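Local coordinates for choline binding protein PCPA (Streptococcus pneumoniae, PDB 4CP6) that probably sits on the pneumococcal surface as a choline-binding protein and vaccine antigen, its leucine-rich repeat region likely serving in contacts with the host, at residues 114-122 with 136-147; 167-178 with 192-202. One frame throughout, in Å; residues are numbered along the deposited sequence. Where two conformers were deposited one is given.

Contact 1 (114-122 with 136-147) and contact 2 (167-178 with 192-202) each join consecutive coils of the leucine-rich repeat solenoid, with centres about 17 Å apart. Segments 136-147 and 167-178 adjoin: strands 143-146 and 166-169 are neighbours in one parallel sheet, where L146 N lies 2.8 Å from T168 O and L146 O 2.9 Å from S170 N, both probable hydrogen bonds. L146 CD1 also packs 3.7 Å from F169 CE1. A shared device is a proline CD over a phenylalanine face, P147 on F122 and P195 on F169. Strands 119-122 and 143-146 splay, and 167-169 and 192-194 stand apart, with a water joining backbone O to N in each gap.

Contact 1 (114-122 with 136-147); sequences GSKAKTIIF and FDFSELEEIELP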
loop_
_atom_site.group_PDB
_atom_site.type_symbol
_atom_site.label_atom_id
_atom_site.label_comp_id
_atom_site.label_asym_id
_atom_site.label_seq_id
_atom_site.Cartn_x
_atom_site.Cartn_y
_atom_site.Cartn_z
ATOM N N GLY A 114 6.613 11.117 -12.452
ATOM C CA GLY A 114 7.094 12.376 -11.896
ATOM C C GLY A 114 6.463 13.625 -12.468
ATOM O O GLY A 114 6.952 14.734 -12.197
ATOM N N SER A 115 5.381 13.482 -13.245
ATOM C CA SER A 115 4.746 14.623 -13.896
ATOM C C SER A 115 4.566 15.826 -12.998
ATOM O O SER A 115 4.058 15.705 -11.896
ATOM C CB SER A 115 3.399 14.214 -14.483
ATOM O OG SER A 115 2.750 15.303 -15.123
ATOM N N LYS A 116 4.922 17.010 -13.503
ATOM C CA LYS A 116 4.717 18.239 -12.741
ATOM C C LYS A 116 3.343 18.857 -13.017
ATOM O O LYS A 116 3.028 19.903 -12.434
ATOM C CB LYS A 116 5.809 19.243 -13.082
ATOM C CG LYS A 116 7.158 18.819 -12.533
ATOM C CD LYS A 116 8.197 19.876 -12.853
ATOM C CE LYS A 116 7.974 21.190 -12.156
ATOM N NZ LYS A 116 9.106 22.131 -12.413
ATOM N N ALA A 117 2.513 18.213 -13.859
ATOM C CA ALA A 117 1.174 18.733 -14.121
ATOM C C ALA A 117 0.331 18.635 -12.826
ATOM O O ALA A 117 0.306 17.592 -12.140
ATOM C CB ALA A 117 0.514 17.935 -15.235
ATOM N N LYS A 118 -0.332 19.733 -12.476
ATOM C CA LYS A 118 -1.167 19.765 -11.274
ATOM C C LYS A 118 -2.505 19.100 -11.549
ATOM O O LYS A 118 -3.170 18.604 -10.629
ATOM C CB LYS A 118 -1.390 21.206 -10.797
ATOM C CG LYS A 118 -0.102 22.007 -10.584
ATOM C CD LYS A 118 0.610 21.675 -9.298
ATOM C CE LYS A 118 2.015 22.227 -9.251
ATOM N NZ LYS A 118 2.995 21.314 -9.906
ATOM N N THR A 119 -2.915 19.104 -12.801
ATOM C CA THR A 119 -4.111 18.403 -13.209
ATOM C C THR A 119 -3.944 17.750 -14.561
ATOM O O THR A 119 -3.103 18.156 -15.373
ATOM C CB THR A 119 -5.366 19.255 -13.127
ATOM O OG1 THR A 119 -6.501 18.359 -13.230
ATOM C CG2 THR A 119 -5.389 20.372 -14.165
ATOM N N ILE A 120 -4.720 16.694 -14.770
ATOM C CA ILE A 120 -4.840 15.948 -16.002
ATOM C C ILE A 120 -6.294 16.049 -16.332
ATOM O O ILE A 120 -7.142 15.669 -15.494
ATOM C CB ILE A 120 -4.423 14.467 -15.829
ATOM C CG1 ILE A 120 -2.959 14.326 -15.412
ATOM C CG2 ILE A 120 -4.749 13.635 -17.071
ATOM C CD1 ILE A 120 -1.942 14.704 -16.465
ATOM N N ILE A 121 -6.601 16.616 -17.500
ATOM C CA ILE A 121 -7.970 16.835 -17.924
ATOM C C ILE A 121 -8.299 15.897 -19.057
ATOM O O ILE A 121 -7.525 15.779 -20.017
ATOM C CB ILE A 121 -8.132 18.315 -18.373
ATOM C CG1 ILE A 121 -7.736 19.296 -17.241
ATOM C CG2 ILE A 121 -9.558 18.593 -18.923
ATOM C CD1 ILE A 121 -7.175 20.590 -17.736
ATOM N N PHE A 122 -9.462 15.256 -18.993
ATOM C CA PHE A 122 -9.887 14.401 -20.089
ATOM C C PHE A 122 -10.892 15.126 -20.953
ATOM O O PHE A 122 -11.868 15.692 -20.441
ATOM C CB PHE A 122 -10.520 13.091 -19.572
ATOM C CG PHE A 122 -9.485 12.226 -18.912
ATOM C CD1 PHE A 122 -9.206 12.361 -17.556
ATOM C CD2 PHE A 122 -8.766 11.290 -19.646
ATOM C CE1 PHE A 122 -8.174 11.634 -16.964
ATOM C CE2 PHE A 122 -7.777 10.519 -19.040
ATOM C CZ PHE A 122 -7.480 10.699 -17.697
ATOM N N PHE A 136 1.703 7.418 -13.029
ATOM C CA PHE A 136 1.768 8.720 -12.377
ATOM C C PHE A 136 2.533 8.609 -11.074
ATOM O O PHE A 136 2.288 9.412 -10.166
ATOM C CB PHE A 136 0.344 9.256 -12.114
ATOM C CG PHE A 136 -0.459 9.535 -13.359
ATOM C CD1 PHE A 136 -0.369 10.765 -13.996
ATOM C CD2 PHE A 136 -1.265 8.549 -13.931
ATOM C CE1 PHE A 136 -1.119 11.035 -15.142
ATOM C CE2 PHE A 136 -2.004 8.816 -15.090
ATOM C CZ PHE A 136 -1.901 10.052 -15.695
ATOM N N ASP A 137 3.513 7.679 -10.970
ATOM C CA ASP A 137 4.209 7.611 -9.698
ATOM C C ASP A 137 5.079 8.854 -9.484
ATOM O O ASP A 137 5.611 9.429 -10.442
ATOM C CB ASP A 137 4.970 6.298 -9.479
ATOM C CG ASP A 137 6.179 6.070 -10.348
ATOM O OD1 ASP A 137 6.261 6.681 -11.431
ATOM O OD2 ASP A 137 7.052 5.266 -9.938
ATOM N N PHE A 138 5.184 9.307 -8.235
ATOM C CA PHE A 138 5.979 10.488 -7.852
ATOM C C PHE A 138 5.464 11.760 -8.546
ATOM O O PHE A 138 6.190 12.757 -8.636
ATOM C CB PHE A 138 7.487 10.260 -8.131
ATOM C CG PHE A 138 8.047 9.113 -7.318
ATOM C CD1 PHE A 138 8.473 9.310 -6.005
ATOM C CD2 PHE A 138 8.116 7.828 -7.851
ATOM C CE1 PHE A 138 8.990 8.254 -5.256
ATOM C CE2 PHE A 138 8.658 6.772 -7.104
ATOM C CZ PHE A 138 9.056 6.984 -5.806
ATOM N N SER A 139 4.203 11.755 -9.017
ATOM C CA SER A 139 3.698 12.932 -9.707
ATOM C C SER A 139 3.332 14.067 -8.737
ATOM O O SER A 139 3.167 13.851 -7.514
ATOM C CB SER A 139 2.492 12.587 -10.568
ATOM O OG SER A 139 1.314 12.552 -9.782
ATOM N N GLU A 140 3.176 15.277 -9.305
ATOM C CA GLU A 140 2.734 16.459 -8.550
ATOM C C GLU A 140 1.236 16.711 -8.774
ATOM O O GLU A 140 0.726 17.786 -8.461
ATOM C CB GLU A 140 3.539 17.684 -8.983
ATOM C CG GLU A 140 5.032 17.494 -8.771
ATOM C CD GLU A 140 5.888 18.734 -8.921
ATOM O OE1 GLU A 140 5.345 19.861 -8.882
ATOM O OE2 GLU A 140 7.119 18.569 -9.061
ATOM N N LEU A 141 0.514 15.689 -9.280
ATOM C CA LEU A 141 -0.909 15.779 -9.532
ATOM C C LEU A 141 -1.661 16.182 -8.265
ATOM O O LEU A 141 -1.404 15.628 -7.203
ATOM C CB LEU A 141 -1.383 14.384 -9.955
ATOM C CG LEU A 141 -2.743 14.183 -10.571
ATOM C CD1 LEU A 141 -2.907 15.045 -11.837
ATOM C CD2 LEU A 141 -2.883 12.706 -10.974
ATOM N N GLU A 142 -2.579 17.130 -8.393
ATOM C CA GLU A 142 -3.391 17.541 -7.261
ATOM C C GLU A 142 -4.795 17.054 -7.384
ATOM O O GLU A 142 -5.420 16.796 -6.365
ATOM C CB GLU A 142 -3.354 19.062 -7.067
ATOM C CG GLU A 142 -1.929 19.493 -6.761
ATOM C CD GLU A 142 -1.740 20.968 -6.498
ATOM O OE1 GLU A 142 -2.702 21.742 -6.694
ATOM O OE2 GLU A 142 -0.610 21.352 -6.122
ATOM N N GLU A 143 -5.322 16.986 -8.606
ATOM C CA GLU A 143 -6.703 16.577 -8.854
ATOM C C GLU A 143 -6.811 15.833 -10.165
ATOM O O GLU A 143 -6.209 16.244 -11.167
ATOM C CB GLU A 143 -7.611 17.830 -8.985
ATOM C CG GLU A 143 -7.912 18.538 -7.670
ATOM C CD GLU A 143 -9.045 19.551 -7.704
ATOM O OE1 GLU A 143 -9.598 19.805 -8.799
ATOM O OE2 GLU A 143 -9.382 20.089 -6.625
ATOM N N ILE A 144 -7.640 14.780 -10.189
ATOM C CA ILE A 144 -7.918 14.045 -11.414
ATOM C C ILE A 144 -9.265 13.366 -11.286
ATOM O O ILE A 144 -9.593 12.815 -10.223
ATOM C CB ILE A 144 -6.782 13.018 -11.776
ATOM C CG1 ILE A 144 -6.909 12.480 -13.232
ATOM C CG2 ILE A 144 -6.733 11.842 -10.749
ATOM C CD1 ILE A 144 -5.714 11.617 -13.716
ATOM N N GLU A 145 -10.047 13.413 -12.361
ATOM C CA GLU A 145 -11.319 12.717 -12.448
ATOM C C GLU A 145 -11.144 11.691 -13.558
ATOM O O GLU A 145 -10.970 12.067 -14.734
ATOM C CB GLU A 145 -12.456 13.676 -12.796
ATOM C CG GLU A 145 -13.793 12.960 -12.879
ATOM C CD GLU A 145 -15.030 13.832 -13.033
ATOM O OE1 GLU A 145 -14.976 15.039 -12.698
ATOM O OE2 GLU A 145 -16.084 13.278 -13.411
ATOM N N LEU A 146 -11.121 10.385 -13.194
ATOM C CA LEU A 146 -10.870 9.323 -14.158
ATOM C C LEU A 146 -12.104 9.013 -14.956
ATOM O O LEU A 146 -13.204 8.994 -14.382
ATOM C CB LEU A 146 -10.258 8.095 -13.470
ATOM C CG LEU A 146 -8.873 8.397 -12.875
ATOM C CD1 LEU A 146 -8.395 7.282 -11.969
ATOM C CD2 LEU A 146 -7.830 8.639 -13.972
ATOM N N PRO A 147 -11.983 8.810 -16.273
ATOM C CA PRO A 147 -13.186 8.671 -17.114
ATOM C C PRO A 147 -13.886 7.347 -16.917
ATOM O O PRO A 147 -13.277 6.382 -16.453
ATOM C CB PRO A 147 -12.637 8.793 -18.535
ATOM C CG PRO A 147 -11.212 8.287 -18.429
ATOM C CD PRO A 147 -10.749 8.824 -17.085
HETATM O O HOH W 1 -9.561 15.383 -14.448
#
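P147 lies across the ring of F122: CD sits 3.7 Å from the ring centroid, only 6° off the normal, a CH-pi contact over the face. With CG anti to its carbonyl carbon (chi1 -68°), F122 also brings its ring edge to I144 CG1. Next along the strands, I120 CG1 meets L141 CD1 at 3.6 Å, the side chains crossing at about a right angle, while I144 runs alongside I120 and touches its CB through CD1. K118 bends at chi2 and chi4, which swings NZ back to E140 OE1 (2.9 Å). In this salt bridge NZ meets OE1 on the anti side, 25° out of the carboxylate plane; K116 O takes a second bond from NZ, fixing the amine between them. T119 OG1 donates to E143 O (3.0 Å) from above the carbonyl plane. The strands splay apart, and water 1 bridges I120 O and E145 N, whereas I120 N is buried without a partner. Backbone bonds tie the turns instead, G114 N to D137 O and E140 N to S115 O. Strand 119-122 lies between 97-100 and 143-146, and the F136 ring stacks on F112 and meets that of F158, their planes nearly parallel.

Contact 2 (167-178 with 192-202); sequences LTFSSSSKLELI and LTLPKSVKTLG
Strands 167-169 and 192-194 run side by side yet too far apart for direct pairing: their axes come no closer than 6.9 Å, and water 2 fills the bridging role, donating to L167 O (2.8 Å) and accepting from T193 N. Side chains close the gap. P195 lies over one face of the F169 ring, CD 4.1 Å from the centroid and 27° off the normal, a CH-pi contact offset from the ring centre, while T193 O approaches the ring edge near its plane. The proline's CG also packs on S173 OG (3.6 Å). With OG anti to the backbone N (chi1 177°), S173 accepts from L175 N and closes an ST turn. Farther round the coil, I178 and L201 lie side by side, CB to CD2, and I178 CD1 reaches L194 CD2 at 3.8 Å. Strands 177-178 and 200-201 do pair in parallel: I178 N donates to T200 O at 3.0 Å and G202 N to I178 O at 2.8 Å, the latter in the carbonyl plane. E176 O is gripped twice, by K199 N and T200 N. E176 bends at chi2 (-87°), laying OE2 alongside K199 CB (3.4 Å). In the solenoid, strand 177-178 is flanked by 152-153 and 200-201; strand 166-169 ends the sheet it shares with 143-146, whereas 191-194 pairs onward with 214-217, and F224 packs on V198 and L201.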
loop_
_atom_site.group_PDB
_atom_site.type_symbol
_atom_site.label_atom_id
_atom_site.label_comp_id
_atom_site.label_asym_id
_atom_site.label_seq_id
_atom_site.Cartn_x
_atom_site.Cartn_y
_atom_site.Cartn_z
ATOM N N LEU A 167 -9.277 12.529 -6.034
ATOM C CA LEU A 167 -9.207 11.494 -7.050
ATOM C C LEU A 167 -10.595 10.935 -7.114
ATOM O O LEU A 167 -11.057 10.345 -6.132
ATOM C CB LEU A 167 -8.176 10.395 -6.728
ATOM C CG LEU A 167 -7.900 9.464 -7.977
ATOM C CD1 LEU A 167 -6.438 9.145 -8.156
ATOM C CD2 LEU A 167 -8.701 8.189 -7.921
ATOM N N THR A 168 -11.284 11.163 -8.231
ATOM C CA THR A 168 -12.663 10.714 -8.391
ATOM C C THR A 168 -12.822 9.960 -9.699
ATOM O O THR A 168 -11.923 9.953 -10.545
ATOM C CB THR A 168 -13.622 11.901 -8.379
ATOM O OG1 THR A 168 -13.268 12.789 -9.442
ATOM C CG2 THR A 168 -13.626 12.661 -7.054
ATOM N N PHE A 169 -13.972 9.304 -9.853
ATOM C CA PHE A 169 -14.297 8.488 -11.012
ATOM C C PHE A 169 -15.597 8.977 -11.563
ATOM O O PHE A 169 -16.572 9.125 -10.812
ATOM C CB PHE A 169 -14.408 6.998 -10.602
ATOM C CG PHE A 169 -13.199 6.490 -9.851
ATOM C CD1 PHE A 169 -12.066 6.047 -10.534
ATOM C CD2 PHE A 169 -13.168 6.512 -8.468
ATOM C CE1 PHE A 169 -10.936 5.613 -9.826
ATOM C CE2 PHE A 169 -12.040 6.078 -7.765
ATOM C CZ PHE A 169 -10.941 5.622 -8.452
ATOM N N SER A 170 -15.612 9.288 -12.860
ATOM C CA SER A 170 -16.808 9.756 -13.554
ATOM C C SER A 170 -17.967 8.764 -13.375
ATOM O O SER A 170 -17.751 7.567 -13.087
ATOM C CB SER A 170 -16.499 9.946 -15.027
ATOM O OG SER A 170 -15.559 11.003 -15.164
ATOM N N SER A 171 -19.222 9.278 -13.569
ATOM C CA SER A 171 -20.413 8.435 -13.437
ATOM C C SER A 171 -20.372 7.295 -14.446
ATOM O O SER A 171 -19.746 7.420 -15.497
ATOM C CB SER A 171 -21.684 9.257 -13.620
ATOM O OG SER A 171 -21.690 9.897 -14.884
ATOM N N SER A 172 -21.003 6.178 -14.119
ATOM C CA SER A 172 -21.050 4.985 -14.944
ATOM C C SER A 172 -19.642 4.410 -15.162
ATOM O O SER A 172 -19.366 3.833 -16.214
ATOM C CB SER A 172 -21.716 5.253 -16.295
ATOM O OG SER A 172 -23.047 5.720 -16.114
ATOM N N SER A 173 -18.787 4.470 -14.111
ATOM C CA SER A 173 -17.457 3.921 -14.186
ATOM C C SER A 173 -17.463 2.441 -14.538
ATOM O O SER A 173 -18.313 1.678 -14.030
ATOM C CB SER A 173 -16.775 4.081 -12.832
ATOM O OG SER A 173 -15.484 3.480 -12.851
ATOM N N LYS A 174 -16.514 2.023 -15.367
ATOM C CA LYS A 174 -16.298 0.622 -15.727
ATOM C C LYS A 174 -15.050 0.065 -14.999
ATOM O O LYS A 174 -14.559 -1.006 -15.367
ATOM C CB LYS A 174 -16.177 0.439 -17.248
ATOM C CG LYS A 174 -17.487 0.772 -17.998
ATOM C CD LYS A 174 -17.296 0.676 -19.508
ATOM C CE LYS A 174 -17.306 -0.722 -20.076
ATOM N NZ LYS A 174 -17.375 -0.704 -21.566
ATOM N N LEU A 175 -14.568 0.796 -13.962
ATOM C CA LEU A 175 -13.343 0.394 -13.270
ATOM C C LEU A 175 -13.527 -0.931 -12.554
ATOM O O LEU A 175 -14.399 -1.022 -11.676
ATOM C CB LEU A 175 -12.908 1.473 -12.316
ATOM C CG LEU A 175 -11.624 1.187 -11.547
ATOM C CD1 LEU A 175 -10.421 1.064 -12.492
ATOM C CD2 LEU A 175 -11.392 2.287 -10.512
ATOM N N GLU A 176 -12.743 -1.955 -12.951
ATOM C CA GLU A 176 -12.959 -3.282 -12.407
ATOM C C GLU A 176 -11.818 -3.764 -11.519
ATOM O O GLU A 176 -12.050 -4.620 -10.647
ATOM C CB GLU A 176 -13.222 -4.241 -13.591
ATOM C CG GLU A 176 -13.614 -5.655 -13.222
ATOM C CD GLU A 176 -12.461 -6.616 -12.995
ATOM O OE1 GLU A 176 -11.318 -6.299 -13.396
ATOM O OE2 GLU A 176 -12.706 -7.672 -12.367
ATOM N N LEU A 177 -10.600 -3.286 -11.797
ATOM C CA LEU A 177 -9.429 -3.772 -11.079
ATOM C C LEU A 177 -8.513 -2.615 -10.751
ATOM O O LEU A 177 -8.179 -1.817 -11.640
ATOM C CB LEU A 177 -8.722 -4.836 -11.931
ATOM C CG LEU A 177 -7.547 -5.586 -11.238
ATOM C CD1 LEU A 177 -7.260 -6.881 -11.962
ATOM C CD2 LEU A 177 -6.260 -4.761 -11.231
ATOM N N ILE A 178 -8.079 -2.540 -9.489
ATOM C CA ILE A 178 -7.102 -1.538 -9.033
ATOM C C ILE A 178 -5.982 -2.375 -8.449
ATOM O O ILE A 178 -6.200 -3.111 -7.479
ATOM C CB ILE A 178 -7.646 -0.534 -8.007
ATOM C CG1 ILE A 178 -8.962 0.091 -8.488
ATOM C CG2 ILE A 178 -6.573 0.520 -7.745
ATOM C CD1 ILE A 178 -9.581 1.085 -7.474
ATOM N N LEU A 192 -11.746 8.654 -0.685
ATOM C CA LEU A 192 -11.829 7.967 -1.962
ATOM C C LEU A 192 -13.138 7.194 -1.957
ATOM O O LEU A 192 -13.503 6.659 -0.913
ATOM C CB LEU A 192 -10.621 6.981 -2.091
ATOM C CG LEU A 192 -10.493 6.179 -3.374
ATOM C CD1 LEU A 192 -10.121 7.084 -4.554
ATOM C CD2 LEU A 192 -9.469 5.084 -3.220
ATOM N N THR A 193 -13.830 7.122 -3.112
ATOM C CA THR A 193 -15.026 6.293 -3.269
ATOM C C THR A 193 -14.782 5.283 -4.363
ATOM O O THR A 193 -14.596 5.665 -5.538
ATOM C CB THR A 193 -16.241 7.120 -3.628
ATOM O OG1 THR A 193 -16.467 8.063 -2.583
ATOM C CG2 THR A 193 -17.501 6.242 -3.785
ATOM N N LEU A 194 -14.843 3.990 -4.001
ATOM C CA LEU A 194 -14.681 2.936 -4.993
ATOM C C LEU A 194 -15.981 2.764 -5.790
ATOM O O LEU A 194 -17.036 2.516 -5.200
ATOM C CB LEU A 194 -14.287 1.585 -4.345
ATOM C CG LEU A 194 -12.970 1.566 -3.564
ATOM C CD1 LEU A 194 -12.743 0.195 -2.936
ATOM C CD2 LEU A 194 -11.789 1.915 -4.477
ATOM N N PRO A 195 -15.906 2.788 -7.121
ATOM C CA PRO A 195 -17.134 2.597 -7.910
ATOM C C PRO A 195 -17.767 1.219 -7.691
ATOM O O PRO A 195 -17.098 0.250 -7.288
ATOM C CB PRO A 195 -16.670 2.764 -9.359
ATOM C CG PRO A 195 -15.472 3.675 -9.259
ATOM C CD PRO A 195 -14.774 3.211 -7.969
ATOM N N LYS A 196 -19.063 1.124 -8.015
ATOM C CA LYS A 196 -19.829 -0.110 -7.909
ATOM C C LYS A 196 -19.213 -1.238 -8.762
ATOM O O LYS A 196 -19.342 -2.414 -8.415
ATOM C CB LYS A 196 -21.278 0.184 -8.369
ATOM C CG LYS A 196 -22.218 -1.004 -8.470
ATOM C CD LYS A 196 -23.592 -0.600 -9.054
ATOM C CE LYS A 196 -24.487 -1.810 -9.211
ATOM N NZ LYS A 196 -23.994 -2.751 -10.254
ATOM N N SER A 197 -18.528 -0.884 -9.858
ATOM C CA SER A 197 -17.962 -1.877 -10.765
ATOM C C SER A 197 -16.663 -2.584 -10.259
ATOM O O SER A 197 -16.235 -3.569 -10.867
ATOM C CB SER A 197 -17.622 -1.186 -12.088
ATOM O OG SER A 197 -16.903 0.013 -11.839
ATOM N N VAL A 198 -16.015 -2.034 -9.202
ATOM C CA VAL A 198 -14.723 -2.560 -8.748
ATOM C C VAL A 198 -14.899 -3.947 -8.169
ATOM O O VAL A 198 -15.664 -4.123 -7.205
ATOM C CB VAL A 198 -14.028 -1.614 -7.752
ATOM C CG1 VAL A 198 -12.697 -2.224 -7.284
ATOM C CG2 VAL A 198 -13.784 -0.235 -8.385
ATOM N N LYS A 199 -14.198 -4.927 -8.775
ATOM C CA LYS A 199 -14.289 -6.319 -8.335
ATOM C C LYS A 199 -13.027 -6.796 -7.638
ATOM O O LYS A 199 -13.122 -7.696 -6.795
ATOM C CB LYS A 199 -14.565 -7.212 -9.551
ATOM C CG LYS A 199 -14.873 -8.656 -9.184
ATOM C CD LYS A 199 -15.165 -9.515 -10.401
ATOM C CE LYS A 199 -15.444 -10.938 -9.979
ATOM N NZ LYS A 199 -15.806 -11.802 -11.142
ATOM N N THR A 200 -11.848 -6.252 -8.014
ATOM C CA THR A 200 -10.574 -6.750 -7.506
ATOM C C THR A 200 -9.717 -5.589 -7.080
ATOM O O THR A 200 -9.578 -4.607 -7.832
ATOM C CB THR A 200 -9.888 -7.534 -8.629
ATOM O OG1 THR A 200 -10.742 -8.615 -9.020
ATOM C CG2 THR A 200 -8.510 -8.088 -8.222
ATOM N N LEU A 201 -9.096 -5.739 -5.892
ATOM C CA LEU A 201 -8.106 -4.801 -5.350
ATOM C C LEU A 201 -6.839 -5.552 -5.065
ATOM O O LEU A 201 -6.889 -6.592 -4.408
ATOM C CB LEU A 201 -8.583 -4.138 -4.035
ATOM C CG LEU A 201 -9.827 -3.304 -4.150
ATOM C CD1 LEU A 201 -10.267 -2.817 -2.782
ATOM C CD2 LEU A 201 -9.654 -2.109 -5.089
ATOM N N GLY A 202 -5.718 -5.037 -5.547
ATOM C CA GLY A 202 -4.436 -5.657 -5.249
ATOM C C GLY A 202 -4.027 -5.390 -3.813
ATOM O O GLY A 202 -4.690 -4.643 -3.081
HETATM O O HOH W 2 -13.432 9.256 -5.161
HETATM O O HOH W 3 -19.499 1.553 -11.460
#